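Local coordinates for protein elongation factor G (Thermus thermophilus, PDB 2DY1) that probably acts as a GTP-hydrolysing translation elongation factor, binding GTP and a magnesium ion in its nucleotide pocket, at residues His477-Asp482 with Asp549-Ile554; Glu518-Gly523 with Leu558-Val563. All coordinates share one frame; numbering follows the deposited sequence.

In the fold
Interactions 1 and 2 both use helix 549-566 of domain IV, their centres about 16 Å apart and both away from the GTP and magnesium sites. In interaction 1 its first turns lie against strand 477-489; further along, in interaction 2, it meets helix 509-520 and the loop that follows. Both contacts are largely buried, but interaction 2 reaches the surface at Lys-522. Their chemistry follows their place: against the strand no hydrogen bond passes between the segments and a phenylalanine ring takes a glycine CA on its face, whereas at the helix end a lysine ammonium donates to two main-chain carbonyls, one of the bonds weak. Gln-553 of 549-554 and Glu-518 of 518-523 pack together between the two contacts.

Interaction 1 of 2, residues His477-Asp482 with Asp549-Ile554; sequences HGQYGD and DLAFQI
The ring of Phe-552 carries Gly-481 CA over the centre of one face, 4.0 Å from its centroid and 10° off the normal, which defines a CH-pi contact. Two further backbone atoms reach the ring obliquely: Asp-482 N lies 3.5 Å from CE2, and Tyr-480 O stands 4.1 Å from CE1 of Phe-552. The ring also meets that of Tyr-508, while Ile-512 of helix 509-520 touches it too. This is helix-on-sheet packing in domain IV, whose family belongs with the S5-like folds: helix 549-566 lies across strand 477-489, the segment axes approaching to 6.4 Å at 44°. The evidence for close seating is Gly-481, whose CA is 4.5 Å from that of Phe-552. A beta carbon modelled on Gly-481 would fall 2.3 Å from Ala-551 O, a clash, so the missing side chain is what permits this approach. Ala-551 points its methyl at the strand, with CB 3.4 Å from Tyr-480 O. The side chains of Tyr-480 and Asp-482 leave the strand away from the helix, and both reach Ser-541 OG, on the neighbouring strand 533-541, by hydrogen bonds. Gln-479 does the reverse: its chain bends at chi2 (-60°), which brings CD back toward Ala-551. Its amide NE2 is hydrogen-bonded to Ser-548 OG, just ahead of the helix, and that same hydroxyl oxygen is also hydrogen-bonded to Ala-551 N.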
loop_
_atom_site.group_PDB
_atom_site.type_symbol
_atom_site.label_atom_id
_atom_site.label_comp_id
_atom_site.label_asym_id
_atom_site.label_seq_id
_atom_site.Cartn_x
_atom_site.Cartn_y
_atom_site.Cartn_z
ATOM N N HIS A 477 -38.972 -38.690 26.021
ATOM C CA HIS A 477 -37.789 -39.117 25.286
ATOM C C HIS A 477 -36.515 -38.796 26.056
ATOM O O HIS A 477 -36.332 -37.677 26.536
ATOM C CB HIS A 477 -37.781 -38.441 23.916
ATOM C CG HIS A 477 -39.061 -38.624 23.159
ATOM N ND1 HIS A 477 -39.497 -39.857 22.724
ATOM C CD2 HIS A 477 -40.027 -37.740 22.812
ATOM C CE1 HIS A 477 -40.676 -39.726 22.143
ATOM N NE2 HIS A 477 -41.021 -38.452 22.184
ATOM N N GLY A 478 -35.638 -39.791 26.174
ATOM C CA GLY A 478 -34.397 -39.605 26.905
ATOM C C GLY A 478 -33.155 -39.423 26.047
ATOM O O GLY A 478 -33.228 -39.392 24.822
ATOM N N GLN A 479 -32.012 -39.298 26.711
ATOM C CA GLN A 479 -30.733 -39.121 26.032
ATOM C C GLN A 479 -29.684 -40.049 26.602
ATOM O O GLN A 479 -29.649 -40.288 27.809
ATOM C CB GLN A 479 -30.230 -37.682 26.184
ATOM C CG GLN A 479 -30.918 -36.676 25.279
ATOM C CD GLN A 479 -30.737 -36.993 23.806
ATOM O OE1 GLN A 479 -31.510 -36.534 22.965
ATOM N NE2 GLN A 479 -29.716 -37.772 23.483
ATOM N N TYR A 480 -28.816 -40.574 25.735
ATOM C CA TYR A 480 -27.759 -41.444 26.217
ATOM C C TYR A 480 -26.534 -41.432 25.304
ATOM O O TYR A 480 -26.637 -41.715 24.114
ATOM C CB TYR A 480 -28.283 -42.879 26.386
ATOM C CG TYR A 480 -27.252 -43.842 26.923
ATOM C CD1 TYR A 480 -26.343 -44.485 26.066
ATOM C CD2 TYR A 480 -27.161 -44.098 28.287
ATOM C CE1 TYR A 480 -25.384 -45.352 26.569
ATOM C CE2 TYR A 480 -26.196 -44.961 28.801
ATOM C CZ TYR A 480 -25.311 -45.585 27.933
ATOM O OH TYR A 480 -24.361 -46.425 28.447
ATOM N N GLY A 481 -25.395 -41.068 25.895
ATOM C CA GLY A 481 -24.123 -41.048 25.188
ATOM C C GLY A 481 -23.068 -41.543 26.154
ATOM O O GLY A 481 -23.037 -41.125 27.311
ATOM N N ASP A 482 -22.186 -42.434 25.693
ATOM C CA ASP A 482 -21.153 -42.984 26.568
ATOM C C ASP A 482 -19.901 -43.118 25.719
ATOM O O ASP A 482 -19.857 -43.916 24.773
ATOM C CB ASP A 482 -21.618 -44.350 27.080
ATOM C CG ASP A 482 -20.587 -45.045 27.928
ATOM O OD1 ASP A 482 -20.816 -46.229 28.249
ATOM O OD2 ASP A 482 -19.559 -44.434 28.288
ATOM N N ASP A 549 -27.108 -37.835 18.276
ATOM C CA ASP A 549 -25.887 -37.086 18.004
ATOM C C ASP A 549 -25.625 -36.112 19.147
ATOM O O ASP A 549 -24.488 -35.952 19.586
ATOM C CB ASP A 549 -25.996 -36.321 16.687
ATOM C CG ASP A 549 -26.038 -37.242 15.486
ATOM O OD1 ASP A 549 -25.397 -38.314 15.528
ATOM O OD2 ASP A 549 -26.697 -36.890 14.489
ATOM N N LEU A 550 -26.680 -35.469 19.643
ATOM C CA LEU A 550 -26.521 -34.518 20.741
ATOM C C LEU A 550 -25.970 -35.197 21.985
ATOM O O LEU A 550 -25.060 -34.668 22.631
ATOM C CB LEU A 550 -27.868 -33.843 21.075
ATOM C CG LEU A 550 -27.886 -33.002 22.361
ATOM C CD1 LEU A 550 -26.987 -31.783 22.199
ATOM C CD2 LEU A 550 -29.325 -32.571 22.680
ATOM N N ALA A 551 -26.527 -36.358 22.334
ATOM C CA ALA A 551 -26.073 -37.094 23.510
ATOM C C ALA A 551 -24.604 -37.461 23.347
ATOM O O ALA A 551 -23.831 -37.383 24.313
ATOM C CB ALA A 551 -26.902 -38.354 23.686
ATOM N N PHE A 552 -24.222 -37.843 22.140
ATOM C CA PHE A 552 -22.823 -38.201 21.915
ATOM C C PHE A 552 -21.903 -36.979 21.822
ATOM O O PHE A 552 -20.751 -37.061 22.225
ATOM C CB PHE A 552 -22.673 -39.116 20.685
ATOM C CG PHE A 552 -22.771 -40.584 21.022
ATOM C CD1 PHE A 552 -23.917 -41.317 20.712
ATOM C CD2 PHE A 552 -21.753 -41.204 21.749
ATOM C CE1 PHE A 552 -24.046 -42.648 21.129
ATOM C CE2 PHE A 552 -21.871 -42.528 22.174
ATOM C CZ PHE A 552 -23.025 -43.254 21.860
ATOM N N GLN A 553 -22.405 -35.844 21.326
ATOM C CA GLN A 553 -21.580 -34.634 21.257
ATOM C C GLN A 553 -21.286 -34.206 22.683
ATOM O O GLN A 553 -20.161 -33.834 23.010
ATOM C CB GLN A 553 -22.315 -33.487 20.547
ATOM C CG GLN A 553 -22.687 -33.747 19.103
ATOM C CD GLN A 553 -23.316 -32.526 18.429
ATOM O OE1 GLN A 553 -24.101 -32.661 17.489
ATOM N NE2 GLN A 553 -22.958 -31.332 18.898
ATOM N N ILE A 554 -22.310 -34.247 23.538
ATOM C CA ILE A 554 -22.124 -33.863 24.929
ATOM C C ILE A 554 -21.204 -34.834 25.661
ATOM O O ILE A 554 -20.302 -34.419 26.384
ATOM C CB ILE A 554 -23.481 -33.797 25.692
ATOM C CG1 ILE A 554 -24.408 -32.777 25.027
ATOM C CG2 ILE A 554 -23.230 -33.442 27.150
ATOM C CD1 ILE A 554 -25.791 -32.716 25.654
#

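Interaction 2 of 2, residues Glu518-Gly523 with Leu558-Val563; sequences EAAKKG and LAFKKV
The end of helix 509-520 and the loop after it meet helix 549-566 through Ala-519, Ala-520 and Lys-522 on one side and Phe-560 and Lys-561 on the other. Phe-560 points toward the alanines: its CD1 lies 3.7 Å from Ala-519 CB, which approaches the ring obliquely, and its CZ is 3.9 Å from Ala-520 CB. Ala-520 N sits 4.0 Å above the ring plane, offset toward the rim. In the S5-like fold of domain IV this places the ring between helix and sheet, since Phe-560 also touches Phe-533 and, on strand 477-489, Leu-485 and Leu-487. Lys-561 bends at chi2 (-66°), and further out its CE passes 3.6 Å from Ala-519 CB. NZ then donates to Ala-519 O at 3.0 Å, in the carbonyl plane on a lone pair, with a C=O...N angle of 123°. A second, weak bond of 2.8 Å runs from the same NZ to Lys-522 O. An alanine in place of Lys-561 would probably cost both carbonyls their ammonium partner, and Ala-519 CB its packing against CE. Ala-519 O also accepts Lys-522 N, at 3.3 Å.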
loop_
_atom_site.group_PDB
_atom_site.type_symbol
_atom_site.label_atom_id
_atom_site.label_comp_id
_atom_site.label_asym_id
_atom_site.label_seq_id
_atom_site.Cartn_x
_atom_site.Cartn_y
_atom_site.Cartn_z
ATOM N N GLU A 518 -15.450 -29.151 19.623
ATOM C CA GLU A 518 -16.125 -28.048 20.298
ATOM C C GLU A 518 -15.547 -27.773 21.683
ATOM O O GLU A 518 -15.327 -26.616 22.049
ATOM C CB GLU A 518 -17.635 -28.326 20.356
ATOM C CG GLU A 518 -18.248 -28.409 18.951
ATOM C CD GLU A 518 -19.692 -28.901 18.923
ATOM O OE1 GLU A 518 -20.146 -29.513 19.913
ATOM O OE2 GLU A 518 -20.367 -28.686 17.892
ATOM N N ALA A 519 -15.263 -28.823 22.449
ATOM C CA ALA A 519 -14.710 -28.641 23.779
ATOM C C ALA A 519 -13.275 -28.146 23.685
ATOM O O ALA A 519 -12.780 -27.466 24.587
ATOM C CB ALA A 519 -14.755 -29.959 24.562
ATOM N N ALA A 520 -12.604 -28.479 22.586
ATOM C CA ALA A 520 -11.221 -28.065 22.426
ATOM C C ALA A 520 -11.106 -26.562 22.178
ATOM O O ALA A 520 -10.022 -25.999 22.298
ATOM C CB ALA A 520 -10.558 -28.853 21.290
ATOM N N LYS A 521 -12.222 -25.916 21.856
ATOM C CA LYS A 521 -12.211 -24.473 21.611
ATOM C C LYS A 521 -11.889 -23.709 22.890
ATOM O O LYS A 521 -11.369 -22.586 22.845
ATOM C CB LYS A 521 -13.565 -24.012 21.069
ATOM C CG LYS A 521 -13.846 -24.446 19.640
ATOM C CD LYS A 521 -15.276 -24.105 19.236
ATOM C CE LYS A 521 -15.551 -24.488 17.786
ATOM N NZ LYS A 521 -16.979 -24.265 17.409
ATOM N N LYS A 522 -12.193 -24.317 24.033
ATOM C CA LYS A 522 -11.933 -23.692 25.321
ATOM C C LYS A 522 -11.204 -24.622 26.288
ATOM O O LYS A 522 -11.831 -25.405 26.999
ATOM C CB LYS A 522 -13.248 -23.224 25.941
ATOM C CG LYS A 522 -13.890 -22.065 25.195
ATOM C CD LYS A 522 -15.157 -21.590 25.892
ATOM C CE LYS A 522 -15.738 -20.360 25.200
ATOM N NZ LYS A 522 -17.001 -19.897 25.846
ATOM N N GLY A 523 -9.880 -24.514 26.320
ATOM C CA GLY A 523 -9.068 -25.348 27.189
ATOM C C GLY A 523 -9.304 -25.175 28.677
ATOM O O GLY A 523 -9.765 -24.125 29.136
ATOM N N LEU A 558 -17.769 -33.766 27.422
ATOM C CA LEU A 558 -17.523 -34.047 28.832
ATOM C C LEU A 558 -16.259 -34.860 28.979
ATOM O O LEU A 558 -15.451 -34.617 29.880
ATOM C CB LEU A 558 -18.706 -34.816 29.435
ATOM C CG LEU A 558 -20.012 -34.041 29.640
ATOM C CD1 LEU A 558 -21.078 -34.971 30.217
ATOM C CD2 LEU A 558 -19.764 -32.869 30.588
ATOM N N ALA A 559 -16.079 -35.830 28.081
ATOM C CA ALA A 559 -14.891 -36.663 28.118
ATOM C C ALA A 559 -13.660 -35.799 27.869
ATOM O O ALA A 559 -12.663 -35.923 28.571
ATOM C CB ALA A 559 -14.992 -37.789 27.069
ATOM N N PHE A 560 -13.727 -34.914 26.878
ATOM C CA PHE A 560 -12.577 -34.063 26.601
ATOM C C PHE A 560 -12.190 -33.198 27.808
ATOM O O PHE A 560 -11.021 -33.138 28.197
ATOM C CB PHE A 560 -12.839 -33.175 25.379
ATOM C CG PHE A 560 -11.649 -32.348 24.986
ATOM C CD1 PHE A 560 -11.431 -31.099 25.566
ATOM C CD2 PHE A 560 -10.702 -32.852 24.100
ATOM C CE1 PHE A 560 -10.272 -30.357 25.271
ATOM C CE2 PHE A 560 -9.537 -32.122 23.799
ATOM C CZ PHE A 560 -9.329 -30.877 24.390
ATOM N N LYS A 561 -13.170 -32.534 28.408
ATOM C CA LYS A 561 -12.889 -31.682 29.565
ATOM C C LYS A 561 -12.250 -32.450 30.721
ATOM O O LYS A 561 -11.262 -32.003 31.310
ATOM C CB LYS A 561 -14.177 -31.019 30.053
ATOM C CG LYS A 561 -14.908 -30.203 29.001
ATOM C CD LYS A 561 -14.111 -28.982 28.561
ATOM C CE LYS A 561 -14.948 -28.085 27.648
ATOM N NZ LYS A 561 -14.213 -26.865 27.208
ATOM N N LYS A 562 -12.813 -33.611 31.049
ATOM C CA LYS A 562 -12.281 -34.425 32.137
ATOM C C LYS A 562 -10.868 -34.906 31.846
ATOM O O LYS A 562 -9.965 -34.769 32.669
ATOM C CB LYS A 562 -13.188 -35.642 32.362
ATOM C CG LYS A 562 -12.656 -36.626 33.395
ATOM C CD LYS A 562 -13.503 -37.901 33.459
ATOM C CE LYS A 562 -14.985 -37.594 33.694
ATOM N NZ LYS A 562 -15.819 -38.837 33.857
ATOM N N VAL A 563 -10.669 -35.470 30.657
ATOM C CA VAL A 563 -9.365 -36.003 30.320
ATOM C C VAL A 563 -8.259 -34.961 30.165
ATOM O O VAL A 563 -7.137 -35.176 30.623
ATOM C CB VAL A 563 -9.455 -36.879 29.041
ATOM C CG1 VAL A 563 -8.107 -37.519 28.747
ATOM C CG2 VAL A 563 -10.518 -37.963 29.243
#